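Local coordinates for Lpg0393 helical bundle domain-containing protein (PDB 4R0G) that acts as a guanine-nucleotide exchange factor for the small GTPases Rab5, Rab21 and Rab22, at residues A11-K16 / C57-K62; S45-E50 / S90-P95; K172-D177 / K242-L247. One frame throughout, in Å; residues are numbered along the deposited sequence.

Contact 1. Residues A11-K16 / C57-K62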
ATOM      1  N   ALA A  11     -23.276  -8.893   7.049  1.00 58.91           N
ATOM      2  CA  ALA A  11     -21.870  -8.813   7.409  1.00 53.87           C
ATOM      3  C   ALA A  11     -21.393  -7.367   7.523  1.00 55.55           C
ATOM      4  O   ALA A  11     -20.634  -7.026   8.453  1.00 49.63           O
ATOM      5  CB  ALA A  11     -21.019  -9.605   6.409  1.00 48.52           C
ATOM      6  N   LEU A  12     -21.835  -6.515   6.589  1.00 54.20           N
ATOM      7  CA  LEU A  12     -21.500  -5.081   6.664  1.00 52.10           C
ATOM      8  C   LEU A  12     -22.063  -4.427   7.940  1.00 51.75           C
ATOM      9  O   LEU A  12     -21.406  -3.603   8.580  1.00 50.97           O
ATOM     10  CB  LEU A  12     -21.948  -4.316   5.412  1.00 46.70           C
ATOM     11  CG  LEU A  12     -21.827  -2.792   5.598  1.00 49.49           C
ATOM     12  CD1 LEU A  12     -20.361  -2.378   5.561  1.00 50.31           C
ATOM     13  CD2 LEU A  12     -22.656  -1.968   4.619  1.00 36.90           C
ATOM     14  N   ARG A  13     -23.274  -4.819   8.327  1.00 56.60           N
ATOM     15  CA  ARG A  13     -23.919  -4.230   9.505  1.00 59.19           C
ATOM     16  C   ARG A  13     -23.248  -4.754  10.767  1.00 56.64           C
ATOM     17  O   ARG A  13     -23.162  -4.048  11.770  1.00 58.17           O
ATOM     18  CB  ARG A  13     -25.442  -4.508   9.520  1.00 60.65           C
ATOM     19  CG  ARG A  13     -26.286  -3.732   8.478  1.00 55.73           C
ATOM     20  CD  ARG A  13     -27.329  -4.626   7.762  1.00 60.78           C
ATOM     21  NE  ARG A  13     -27.894  -4.023   6.529  1.00 68.82           N
ATOM     22  CZ  ARG A  13     -28.744  -4.631   5.687  1.00 64.35           C
ATOM     23  NH1 ARG A  13     -29.151  -5.872   5.932  1.00 72.59           N
ATOM     24  NH2 ARG A  13     -29.188  -4.004   4.595  1.00 55.08           N
ATOM     25  N   ASP A  14     -22.761  -5.992  10.697  1.00 60.60           N
ATOM     26  CA  ASP A  14     -22.134  -6.663  11.847  1.00 65.17           C
ATOM     27  C   ASP A  14     -20.709  -6.183  12.033  1.00 64.97           C
ATOM     28  O   ASP A  14     -20.126  -6.325  13.115  1.00 65.09           O
ATOM     29  CB  ASP A  14     -22.091  -8.187  11.651  1.00 68.56           C
ATOM     30  CG  ASP A  14     -23.469  -8.813  11.456  1.00 69.96           C
ATOM     31  OD1 ASP A  14     -24.483  -8.208  11.905  1.00 64.73           O
ATOM     32  OD2 ASP A  14     -23.512  -9.926  10.857  1.00 65.08           O
ATOM     33  N   GLY A  15     -20.147  -5.627  10.963  1.00 60.57           N
ATOM     34  CA  GLY A  15     -18.770  -5.177  10.991  1.00 56.70           C
ATOM     35  C   GLY A  15     -17.792  -6.171  10.387  1.00 55.25           C
ATOM     36  O   GLY A  15     -16.582  -5.994  10.507  1.00 55.46           O
ATOM     37  N   LYS A  16     -18.289  -7.201   9.704  1.00 59.69           N
ATOM     38  CA  LYS A  16     -17.351  -8.183   9.184  1.00 58.50           C
ATOM     39  C   LYS A  16     -16.963  -7.730   7.766  1.00 52.46           C
ATOM     40  O   LYS A  16     -17.558  -8.127   6.746  1.00 49.94           O
ATOM     41  CB  LYS A  16     -18.039  -9.558   9.167  1.00 49.72           C
ATOM     42  N   CYS A  57     -29.999   1.631   3.566  1.00 48.79           N
ATOM     43  CA  CYS A  57     -30.451   2.560   4.575  1.00 52.01           C
ATOM     44  C   CYS A  57     -29.305   3.368   5.177  1.00 48.82           C
ATOM     45  O   CYS A  57     -28.134   3.048   4.989  1.00 45.72           O
ATOM     46  CB  CYS A  57     -31.113   1.764   5.695  1.00 52.38           C
ATOM     47  SG  CYS A  57     -29.875   1.038   6.792  1.00 53.26           S
ATOM     48  N   LEU A  58     -29.678   4.346   5.995  1.00 49.51           N
ATOM     49  CA  LEU A  58     -28.753   5.315   6.534  1.00 48.06           C
ATOM     50  C   LEU A  58     -27.605   4.662   7.307  1.00 51.81           C
ATOM     51  O   LEU A  58     -26.440   5.059   7.178  1.00 58.85           O
ATOM     52  CB  LEU A  58     -29.524   6.330   7.387  1.00 53.33           C
ATOM     53  CG  LEU A  58     -28.758   7.548   7.891  1.00 64.50           C
ATOM     54  CD1 LEU A  58     -28.273   8.387   6.706  1.00 65.24           C
ATOM     55  CD2 LEU A  58     -29.649   8.365   8.815  1.00 64.38           C
ATOM     56  N   ASP A  59     -27.927   3.649   8.095  1.00 54.16           N
ATOM     57  CA  ASP A  59     -26.915   2.929   8.853  1.00 50.91           C
ATOM     58  C   ASP A  59     -25.928   2.159   7.942  1.00 45.44           C
ATOM     59  O   ASP A  59     -24.746   2.040   8.255  1.00 46.66           O
ATOM     60  CB  ASP A  59     -27.597   2.033   9.912  1.00 58.53           C
ATOM     61  CG  ASP A  59     -26.612   1.117  10.645  1.00 69.71           C
ATOM     62  OD1 ASP A  59     -25.788   1.669  11.444  1.00 67.88           O
ATOM     63  OD2 ASP A  59     -26.677  -0.141  10.421  1.00 51.77           O
ATOM     64  N   ASP A  60     -26.399   1.672   6.801  1.00 49.28           N
ATOM     65  CA  ASP A  60     -25.527   0.952   5.862  1.00 50.00           C
ATOM     66  C   ASP A  60     -24.420   1.886   5.407  1.00 47.97           C
ATOM     67  O   ASP A  60     -23.262   1.496   5.258  1.00 47.46           O
ATOM     68  CB  ASP A  60     -26.311   0.467   4.619  1.00 49.52           C
ATOM     69  CG  ASP A  60     -27.174  -0.782   4.880  1.00 57.05           C
ATOM     70  OD1 ASP A  60     -27.567  -1.043   6.045  1.00 56.92           O
ATOM     71  OD2 ASP A  60     -27.479  -1.496   3.892  1.00 59.36           O
ATOM     72  N   ILE A  61     -24.803   3.130   5.184  1.00 48.86           N
ATOM     73  CA  ILE A  61     -23.884   4.168   4.751  1.00 48.15           C
ATOM     74  C   ILE A  61     -22.852   4.473   5.825  1.00 50.23           C
ATOM     75  O   ILE A  61     -21.653   4.515   5.545  1.00 48.75           O
ATOM     76  CB  ILE A  61     -24.681   5.441   4.425  1.00 47.08           C
ATOM     77  CG1 ILE A  61     -25.690   5.128   3.342  1.00 39.50           C
ATOM     78  CG2 ILE A  61     -23.793   6.586   4.012  1.00 45.73           C
ATOM     79  CD1 ILE A  61     -26.644   6.217   3.127  1.00 46.25           C
ATOM     80  N   LYS A  62     -23.318   4.674   7.055  1.00 48.60           N
ATOM     81  CA  LYS A  62     -22.421   5.070   8.142  1.00 49.34           C
ATOM     82  C   LYS A  62     -21.378   4.017   8.512  1.00 47.63           C
ATOM     83  O   LYS A  62     -20.261   4.343   8.916  1.00 46.25           O
ATOM     84  CB  LYS A  62     -23.226   5.523   9.368  1.00 49.06           C
ATOM     85  CG  LYS A  62     -23.552   7.007   9.332  1.00 54.33           C
ATOM     86  CD  LYS A  62     -24.091   7.508  10.637  1.00 63.86           C
ATOM     87  CE  LYS A  62     -24.426   8.993  10.546  1.00 71.83           C
ATOM     88  NZ  LYS A  62     -25.187   9.470  11.755  1.00 86.84           N
TER
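Arg13 grips the carboxylate of Asp60 side-on, using NE and one terminal nitrogen rather than the two terminal nitrogens. Arg13 NE donates to Asp60 OD1 at 3.0 Å in a nearly straight bond. Arg13 NH2 donates to Asp60 OD2 at 3.1 Å, on the syn lone pair of that oxygen. Both oxygens lie close to the guanidinium plane, at its edge. The carboxylate is not coplanar with it: the two planes are 41° apart, and NE meets OD1 from 29° out of the carboxylate plane. The Arg13 chain is bent at chi2 (136°), which carries its end toward helix 58-71. The salt bridge ties the last turn of helix 5-14 to the first turn of helix 58-71, within the all-helical VPS9-like region. Helix 5-14 ends there in a Schellman motif with Gly15, at positive phi, as the C-prime residue. Cys57 is the N-cap of the second helix, and its SG accepts a weak bond from Asp60 N. Beside the ion pair, Leu12 CD2 lies 3.6 Å from Asp60 O. Further bonds fix both charged groups: Arg13 NH2 also donates to Asn54 O, and Asp60 OD2 accepts from Trp51 NE1. Asp59 OD2 touches only the aliphatic CG of Arg13, at 4.1 Å, and forms its salt bridge with Lys63.

Contact 2. Residues S45-E50 / S90-P95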
ATOM      1  N   SER A  45     -24.259  -1.220 -11.688  1.00 49.99           N
ATOM      2  CA  SER A  45     -25.696  -1.294 -11.884  1.00 51.76           C
ATOM      3  C   SER A  45     -26.293  -2.384 -11.026  1.00 49.19           C
ATOM      4  O   SER A  45     -27.196  -2.117 -10.238  1.00 48.37           O
ATOM      5  CB  SER A  45     -26.026  -1.519 -13.351  1.00 52.52           C
ATOM      6  OG  SER A  45     -25.644  -0.381 -14.098  1.00 51.17           O
ATOM      7  N   LEU A  46     -25.764  -3.596 -11.149  1.00 47.66           N
ATOM      8  CA  LEU A  46     -26.225  -4.703 -10.308  1.00 49.42           C
ATOM      9  C   LEU A  46     -26.149  -4.395  -8.787  1.00 51.04           C
ATOM     10  O   LEU A  46     -27.149  -4.556  -8.045  1.00 46.01           O
ATOM     11  CB  LEU A  46     -25.506  -6.004 -10.681  1.00 49.52           C
ATOM     12  CG  LEU A  46     -25.514  -6.405 -12.169  1.00 50.15           C
ATOM     13  CD1 LEU A  46     -24.490  -7.480 -12.448  1.00 51.12           C
ATOM     14  CD2 LEU A  46     -26.869  -6.910 -12.612  1.00 55.45           C
ATOM     15  N   LEU A  47     -24.980  -3.932  -8.335  1.00 46.28           N
ATOM     16  CA  LEU A  47     -24.820  -3.452  -6.957  1.00 42.55           C
ATOM     17  C   LEU A  47     -25.900  -2.451  -6.535  1.00 44.13           C
ATOM     18  O   LEU A  47     -26.391  -2.535  -5.427  1.00 45.62           O
ATOM     19  CB  LEU A  47     -23.476  -2.792  -6.764  1.00 43.74           C
ATOM     20  CG  LEU A  47     -22.386  -3.584  -6.081  1.00 49.24           C
ATOM     21  CD1 LEU A  47     -21.859  -4.619  -7.019  1.00 49.99           C
ATOM     22  CD2 LEU A  47     -21.267  -2.625  -5.717  1.00 46.03           C
ATOM     23  N   ILE A  48     -26.271  -1.501  -7.393  1.00 42.50           N
ATOM     24  CA  ILE A  48     -27.301  -0.536  -6.991  1.00 45.24           C
ATOM     25  C   ILE A  48     -28.655  -1.228  -6.828  1.00 48.72           C
ATOM     26  O   ILE A  48     -29.353  -1.059  -5.821  1.00 49.35           O
ATOM     27  CB  ILE A  48     -27.475   0.620  -7.987  1.00 45.20           C
ATOM     28  CG1 ILE A  48     -26.271   1.559  -7.919  1.00 42.74           C
ATOM     29  CG2 ILE A  48     -28.752   1.402  -7.644  1.00 41.02           C
ATOM     30  CD1 ILE A  48     -26.055   2.293  -9.186  1.00 43.14           C
ATOM     31  N   PHE A  49     -29.028  -2.003  -7.833  1.00 48.96           N
ATOM     32  CA  PHE A  49     -30.252  -2.764  -7.780  1.00 50.29           C
ATOM     33  C   PHE A  49     -30.263  -3.585  -6.520  1.00 50.54           C
ATOM     34  O   PHE A  49     -31.161  -3.483  -5.693  1.00 54.24           O
ATOM     35  CB  PHE A  49     -30.305  -3.717  -8.961  1.00 54.03           C
ATOM     36  CG  PHE A  49     -31.487  -4.602  -8.948  1.00 54.92           C
ATOM     37  CD1 PHE A  49     -32.755  -4.079  -9.162  1.00 54.68           C
ATOM     38  CD2 PHE A  49     -31.347  -5.954  -8.707  1.00 57.67           C
ATOM     39  CE1 PHE A  49     -33.868  -4.889  -9.152  1.00 50.45           C
ATOM     40  CE2 PHE A  49     -32.462  -6.783  -8.686  1.00 59.09           C
ATOM     41  CZ  PHE A  49     -33.724  -6.245  -8.917  1.00 57.85           C
ATOM     42  N   GLU A  50     -29.224  -4.383  -6.361  1.00 51.66           N
ATOM     43  CA  GLU A  50     -29.186  -5.334  -5.271  1.00 51.47           C
ATOM     44  C   GLU A  50     -29.250  -4.685  -3.868  1.00 44.83           C
ATOM     45  O   GLU A  50     -29.945  -5.134  -2.964  1.00 45.56           O
ATOM     46  CB  GLU A  50     -27.960  -6.213  -5.442  1.00 43.66           C
ATOM     47  CG  GLU A  50     -28.168  -7.565  -4.887  1.00 52.64           C
ATOM     48  CD  GLU A  50     -29.097  -8.426  -5.708  1.00 62.26           C
ATOM     49  OE1 GLU A  50     -28.893  -8.525  -6.933  1.00 67.52           O
ATOM     50  OE2 GLU A  50     -30.029  -9.020  -5.126  1.00 74.03           O
ATOM     51  N   SER A  90     -18.310   1.887  -3.670  1.00 37.44           N
ATOM     52  CA  SER A  90     -18.589   3.298  -3.402  1.00 41.31           C
ATOM     53  C   SER A  90     -19.233   3.969  -4.614  1.00 38.69           C
ATOM     54  O   SER A  90     -20.021   4.917  -4.483  1.00 34.05           O
ATOM     55  CB  SER A  90     -17.341   4.058  -2.895  1.00 35.73           C
ATOM     56  OG  SER A  90     -16.292   4.029  -3.824  1.00 36.65           O
ATOM     57  N   ILE A  91     -18.919   3.455  -5.795  1.00 38.31           N
ATOM     58  CA  ILE A  91     -19.489   4.036  -7.002  1.00 41.52           C
ATOM     59  C   ILE A  91     -20.961   3.655  -7.093  1.00 45.93           C
ATOM     60  O   ILE A  91     -21.770   4.405  -7.665  1.00 44.31           O
ATOM     61  CB  ILE A  91     -18.713   3.653  -8.271  1.00 38.80           C
ATOM     62  CG1 ILE A  91     -17.276   4.173  -8.175  1.00 40.07           C
ATOM     63  CG2 ILE A  91     -19.347   4.256  -9.469  1.00 36.69           C
ATOM     64  CD1 ILE A  91     -16.416   3.693  -9.308  1.00 38.78           C
ATOM     65  N   ALA A  92     -21.321   2.510  -6.498  1.00 42.14           N
ATOM     66  CA  ALA A  92     -22.738   2.126  -6.429  1.00 40.31           C
ATOM     67  C   ALA A  92     -23.462   2.881  -5.327  1.00 38.06           C
ATOM     68  O   ALA A  92     -24.661   3.086  -5.397  1.00 37.21           O
ATOM     69  CB  ALA A  92     -22.885   0.664  -6.215  1.00 37.88           C
ATOM     70  N   LEU A  93     -22.707   3.287  -4.314  1.00 39.08           N
ATOM     71  CA  LEU A  93     -23.244   3.889  -3.097  1.00 39.16           C
ATOM     72  C   LEU A  93     -23.949   5.227  -3.343  1.00 40.22           C
ATOM     73  O   LEU A  93     -25.019   5.517  -2.783  1.00 30.24           O
ATOM     74  CB  LEU A  93     -22.107   4.100  -2.100  1.00 35.41           C
ATOM     75  CG  LEU A  93     -22.488   5.016  -0.931  1.00 43.01           C
ATOM     76  CD1 LEU A  93     -23.528   4.353  -0.063  1.00 44.18           C
ATOM     77  CD2 LEU A  93     -21.281   5.400  -0.089  1.00 45.67           C
ATOM     78  N   PHE A  94     -23.316   6.035  -4.180  1.00 37.06           N
ATOM     79  CA  PHE A  94     -23.747   7.397  -4.382  1.00 35.15           C
ATOM     80  C   PHE A  94     -25.092   7.460  -5.079  1.00 41.53           C
ATOM     81  O   PHE A  94     -25.969   8.184  -4.613  1.00 44.35           O
ATOM     82  CB  PHE A  94     -22.657   8.238  -5.065  1.00 41.15           C
ATOM     83  CG  PHE A  94     -21.357   8.249  -4.313  1.00 37.64           C
ATOM     84  CD1 PHE A  94     -21.330   8.539  -2.965  1.00 43.90           C
ATOM     85  CD2 PHE A  94     -20.175   7.921  -4.935  1.00 40.55           C
ATOM     86  CE1 PHE A  94     -20.142   8.527  -2.268  1.00 42.29           C
ATOM     87  CE2 PHE A  94     -18.983   7.908  -4.229  1.00 37.80           C
ATOM     88  CZ  PHE A  94     -18.977   8.204  -2.906  1.00 39.54           C
ATOM     89  N   PRO A  95     -25.277   6.692  -6.171  1.00 41.67           N
ATOM     90  CA  PRO A  95     -26.634   6.592  -6.741  1.00 38.76           C
ATOM     91  C   PRO A  95     -27.693   6.177  -5.722  1.00 42.21           C
ATOM     92  O   PRO A  95     -28.751   6.820  -5.663  1.00 42.83           O
ATOM     93  CB  PRO A  95     -26.499   5.477  -7.771  1.00 37.32           C
ATOM     94  CG  PRO A  95     -25.084   5.516  -8.177  1.00 45.34           C
ATOM     95  CD  PRO A  95     -24.284   5.959  -6.976  1.00 39.76           C
TER
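Ile48 has CG1 anti to its carbonyl carbon (chi1 -71°) and chi2 extended at 154°, which sends CD1 out to the ring of Pro95. Ile48 CD1 reaches both Pro95 CB and Pro95 CG at 3.5 Å, and the two side chains cross at about a right angle. Closer to the backbone, Ile48 CG1 lies against the carbonyl oxygen of Ala92, 3.4 Å from Ala92 O. The methyl of Ala92 points at helix 40-53 and meets Leu47. Its CB is 3.5 Å from Leu47 CB and 3.7 Å from Leu47 CD2. No hydrogen bond joins the two segments; apart from the Ala92 carbonyl oxygen, the touching groups are aliphatic. Helices 40-53 and 80-101 pack here in the VPS9-like helical domain, with local axes 8.6 Å apart and a crossing angle of -50°. The close approach, with Ile48 CA and Ala92 CA 5.3 Å apart, is consistent with the small side chain of Ala92. Helix 80-101 is kinked at Pro95, whose N cannot donate to the preceding turn. All four touching residues are buried. Pro95 also packs on Leu139 of helix 132-151. Phe49 of helix 40-53 packs against Val119, Leu122 and Met123 of helix 116-126.

Contact 3. Residues K172-D177 / K242-L247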
ATOM      1  N   LYS A 172      -1.728 -11.526   3.675  1.00 45.30           N
ATOM      2  CA  LYS A 172      -2.083 -11.729   2.273  1.00 44.05           C
ATOM      3  C   LYS A 172      -0.995 -11.173   1.363  1.00 50.89           C
ATOM      4  O   LYS A 172      -0.458 -11.898   0.510  1.00 55.70           O
ATOM      5  CB  LYS A 172      -3.462 -11.130   1.955  1.00 50.20           C
ATOM      6  CG  LYS A 172      -3.869 -11.087   0.466  1.00 58.36           C
ATOM      7  CD  LYS A 172      -5.382 -10.746   0.302  1.00 69.57           C
ATOM      8  CE  LYS A 172      -5.958 -11.000  -1.125  1.00 71.89           C
ATOM      9  NZ  LYS A 172      -5.655  -9.919  -2.129  1.00 66.98           N
ATOM     10  N   TYR A 173      -0.619  -9.914   1.586  1.00 50.41           N
ATOM     11  CA  TYR A 173       0.356  -9.244   0.722  1.00 45.16           C
ATOM     12  C   TYR A 173       1.759  -9.809   0.881  1.00 46.40           C
ATOM     13  O   TYR A 173       2.506  -9.924  -0.089  1.00 44.79           O
ATOM     14  CB  TYR A 173       0.371  -7.742   0.997  1.00 42.60           C
ATOM     15  CG  TYR A 173      -0.991  -7.115   0.962  1.00 43.36           C
ATOM     16  CD1 TYR A 173      -1.814  -7.263  -0.141  1.00 45.02           C
ATOM     17  CD2 TYR A 173      -1.464  -6.400   2.043  1.00 42.05           C
ATOM     18  CE1 TYR A 173      -3.084  -6.696  -0.176  1.00 50.01           C
ATOM     19  CE2 TYR A 173      -2.718  -5.831   2.029  1.00 48.79           C
ATOM     20  CZ  TYR A 173      -3.531  -5.983   0.923  1.00 50.36           C
ATOM     21  OH  TYR A 173      -4.787  -5.418   0.927  1.00 43.63           O
ATOM     22  N   LEU A 174       2.135 -10.129   2.114  1.00 46.46           N
ATOM     23  CA  LEU A 174       3.473 -10.651   2.364  1.00 43.96           C
ATOM     24  C   LEU A 174       3.686 -11.917   1.557  1.00 44.02           C
ATOM     25  O   LEU A 174       4.753 -12.112   0.979  1.00 38.27           O
ATOM     26  CB  LEU A 174       3.656 -10.959   3.849  1.00 44.60           C
ATOM     27  CG  LEU A 174       5.027 -11.459   4.331  1.00 40.13           C
ATOM     28  CD1 LEU A 174       6.059 -10.377   4.244  1.00 46.14           C
ATOM     29  CD2 LEU A 174       4.957 -11.983   5.759  1.00 49.21           C
ATOM     30  N   ILE A 175       2.645 -12.758   1.523  1.00 48.26           N
ATOM     31  CA  ILE A 175       2.696 -14.079   0.893  1.00 42.52           C
ATOM     32  C   ILE A 175       2.791 -13.951  -0.614  1.00 41.87           C
ATOM     33  O   ILE A 175       3.434 -14.762  -1.283  1.00 43.67           O
ATOM     34  CB  ILE A 175       1.503 -14.978   1.318  1.00 44.50           C
ATOM     35  CG1 ILE A 175       1.689 -15.427   2.762  1.00 43.80           C
ATOM     36  CG2 ILE A 175       1.422 -16.228   0.472  1.00 42.56           C
ATOM     37  CD1 ILE A 175       0.455 -16.010   3.365  1.00 44.01           C
ATOM     38  N   GLU A 176       2.173 -12.909  -1.144  1.00 42.41           N
ATOM     39  CA  GLU A 176       2.271 -12.633  -2.564  1.00 46.15           C
ATOM     40  C   GLU A 176       3.735 -12.254  -2.880  1.00 45.09           C
ATOM     41  O   GLU A 176       4.302 -12.664  -3.898  1.00 47.34           O
ATOM     42  CB  GLU A 176       1.260 -11.534  -2.949  1.00 47.07           C
ATOM     43  CG  GLU A 176       0.420 -11.823  -4.180  1.00 58.69           C
ATOM     44  CD  GLU A 176      -0.600 -12.962  -4.010  1.00 64.08           C
ATOM     45  OE1 GLU A 176      -1.601 -12.778  -3.267  1.00 64.32           O
ATOM     46  OE2 GLU A 176      -0.421 -14.033  -4.654  1.00 66.67           O
ATOM     47  N   ASP A 177       4.362 -11.508  -1.977  1.00 43.36           N
ATOM     48  CA  ASP A 177       5.713 -11.021  -2.211  1.00 43.56           C
ATOM     49  C   ASP A 177       6.739 -12.136  -2.061  1.00 50.57           C
ATOM     50  O   ASP A 177       7.765 -12.157  -2.752  1.00 51.10           O
ATOM     51  CB  ASP A 177       6.035  -9.820  -1.303  1.00 44.51           C
ATOM     52  CG  ASP A 177       5.350  -8.525  -1.771  1.00 51.28           C
ATOM     53  OD1 ASP A 177       5.118  -8.391  -2.989  1.00 53.85           O
ATOM     54  OD2 ASP A 177       5.038  -7.632  -0.943  1.00 54.15           O
ATOM     55  N   LYS A 242       9.309 -17.174   8.718  1.00 68.33           N
ATOM     56  CA  LYS A 242       9.255 -16.738  10.107  1.00 63.78           C
ATOM     57  C   LYS A 242       8.044 -15.845  10.325  1.00 60.09           C
ATOM     58  O   LYS A 242       7.215 -16.118  11.200  1.00 65.95           O
ATOM     59  CB  LYS A 242      10.551 -16.016  10.519  1.00 64.83           C
ATOM     60  CG  LYS A 242      11.767 -16.924  10.615  1.00 71.35           C
ATOM     61  CD  LYS A 242      12.610 -16.625  11.860  1.00 80.99           C
ATOM     62  CE  LYS A 242      13.756 -17.633  12.033  1.00 76.87           C
ATOM     63  NZ  LYS A 242      14.473 -17.487  13.342  1.00 78.72           N
ATOM     64  N   LYS A 243       7.934 -14.791   9.525  1.00 52.46           N
ATOM     65  CA  LYS A 243       6.834 -13.849   9.684  1.00 56.47           C
ATOM     66  C   LYS A 243       5.459 -14.519   9.476  1.00 57.15           C
ATOM     67  O   LYS A 243       4.590 -14.405  10.328  1.00 63.32           O
ATOM     68  CB  LYS A 243       7.061 -12.607   8.810  1.00 56.36           C
ATOM     69  CG  LYS A 243       8.271 -11.782   9.266  1.00 68.05           C
ATOM     70  CD  LYS A 243       8.878 -10.889   8.161  1.00 78.52           C
ATOM     71  CE  LYS A 243       8.561  -9.401   8.376  1.00 87.61           C
ATOM     72  NZ  LYS A 243       9.095  -8.515   7.281  1.00 86.34           N
ATOM     73  N   ILE A 244       5.305 -15.276   8.395  1.00 55.17           N
ATOM     74  CA  ILE A 244       4.068 -16.002   8.081  1.00 50.87           C
ATOM     75  C   ILE A 244       3.448 -16.837   9.222  1.00 57.96           C
ATOM     76  O   ILE A 244       2.263 -16.668   9.538  1.00 63.58           O
ATOM     77  CB  ILE A 244       4.266 -16.888   6.822  1.00 50.08           C
ATOM     78  CG1 ILE A 244       4.510 -16.008   5.589  1.00 58.37           C
ATOM     79  CG2 ILE A 244       3.074 -17.742   6.550  1.00 48.01           C
ATOM     80  CD1 ILE A 244       4.596 -16.796   4.281  1.00 50.95           C
ATOM     81  N   SER A 245       4.215 -17.726   9.847  1.00 58.39           N
ATOM     82  CA  SER A 245       3.719 -18.445  11.030  1.00 57.34           C
ATOM     83  C   SER A 245       4.655 -18.255  12.218  1.00 66.86           C
ATOM     84  O   SER A 245       5.463 -19.150  12.527  1.00 72.66           O
ATOM     85  CB  SER A 245       3.561 -19.942  10.740  1.00 62.38           C
ATOM     86  OG  SER A 245       3.247 -20.689  11.910  1.00 70.04           O
ATOM     87  N   PRO A 246       4.553 -17.096  12.900  1.00 66.83           N
ATOM     88  CA  PRO A 246       5.465 -16.821  14.011  1.00 78.81           C
ATOM     89  C   PRO A 246       4.921 -17.409  15.313  1.00 82.36           C
ATOM     90  O   PRO A 246       3.889 -18.090  15.322  1.00 81.65           O
ATOM     91  CB  PRO A 246       5.447 -15.291  14.084  1.00 71.41           C
ATOM     92  CG  PRO A 246       4.022 -14.951  13.732  1.00 64.83           C
ATOM     93  CD  PRO A 246       3.550 -16.025  12.755  1.00 61.84           C
ATOM     94  N   LEU A 247       5.628 -17.156  16.405  1.00 83.39           N
ATOM     95  CA  LEU A 247       5.171 -17.571  17.720  1.00 86.97           C
ATOM     96  C   LEU A 247       5.248 -16.375  18.658  1.00 89.38           C
ATOM     97  O   LEU A 247       6.178 -16.282  19.455  1.00 96.61           O
ATOM     98  CB  LEU A 247       6.068 -18.690  18.236  1.00 82.49           C
ATOM     99  CG  LEU A 247       6.440 -19.739  17.192  1.00 87.45           C
ATOM    100  CD1 LEU A 247       7.734 -20.444  17.565  1.00 93.46           C
ATOM    101  CD2 LEU A 247       5.303 -20.745  17.022  1.00 98.61           C
TER
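Ile175 and Ile244 form the tight part of this contact, with Ile175 CG1 3.6 Å from Ile244 CD1. Their side chains cross at about a right angle. In both, CG1 is anti to the carbonyl carbon (chi1 -72° and -65°), which brings the CG1 branches together although neither CB points straight at the other segment. Leu174, whose CB points toward segment 242-247, makes its contacts with one branch: Leu174 CD2 lies 4.1 Å from Ile244 CG1 and 3.8 Å from Lys243 CB. The looser side begins at Lys243. Only its CB comes this close to Leu174. Lys243 is partly exposed, and its chain, bent at chi3 (107°), leads on to Phe162 of the second subunit, while NZ makes a long, weak ion pair with Asp163 of that subunit. On the buried side, Ile175 also meets Val200, Leu203 and Leu207 of helix 193-208, while Ile244 meets Ile221 and Val225 of helix 215-229. No hydrogen bond links the two segments. Helix 235-244 ends at Ile244. Crossing aliphatic side chains join helix 155-183 to the end of helix 235-244, with one further helix packed on each isoleucine, as in the core of a helical bundle domain.

In the fold
From the N terminus, helix 5-14 supplies the first half of contact 1 and helix 40-53 the first half of contact 2. The chain then reaches 57-62, which closes contact 1, and 90-95, which closes contact 2. The two loops therefore cross, and they tie four helices of the VPS9-like region together. They touch directly where Ile61 CG1 packs 4.1 Å from Leu93 CD1. Contact 3 follows in series. It closes a loop of 64 intervening residues within the helical bundle region, joining helix 155-183 to helix 235-244. Its centre is about 30 Å from that of contact 1 and about 35 Å from that of contact 2, across the centre of the chain.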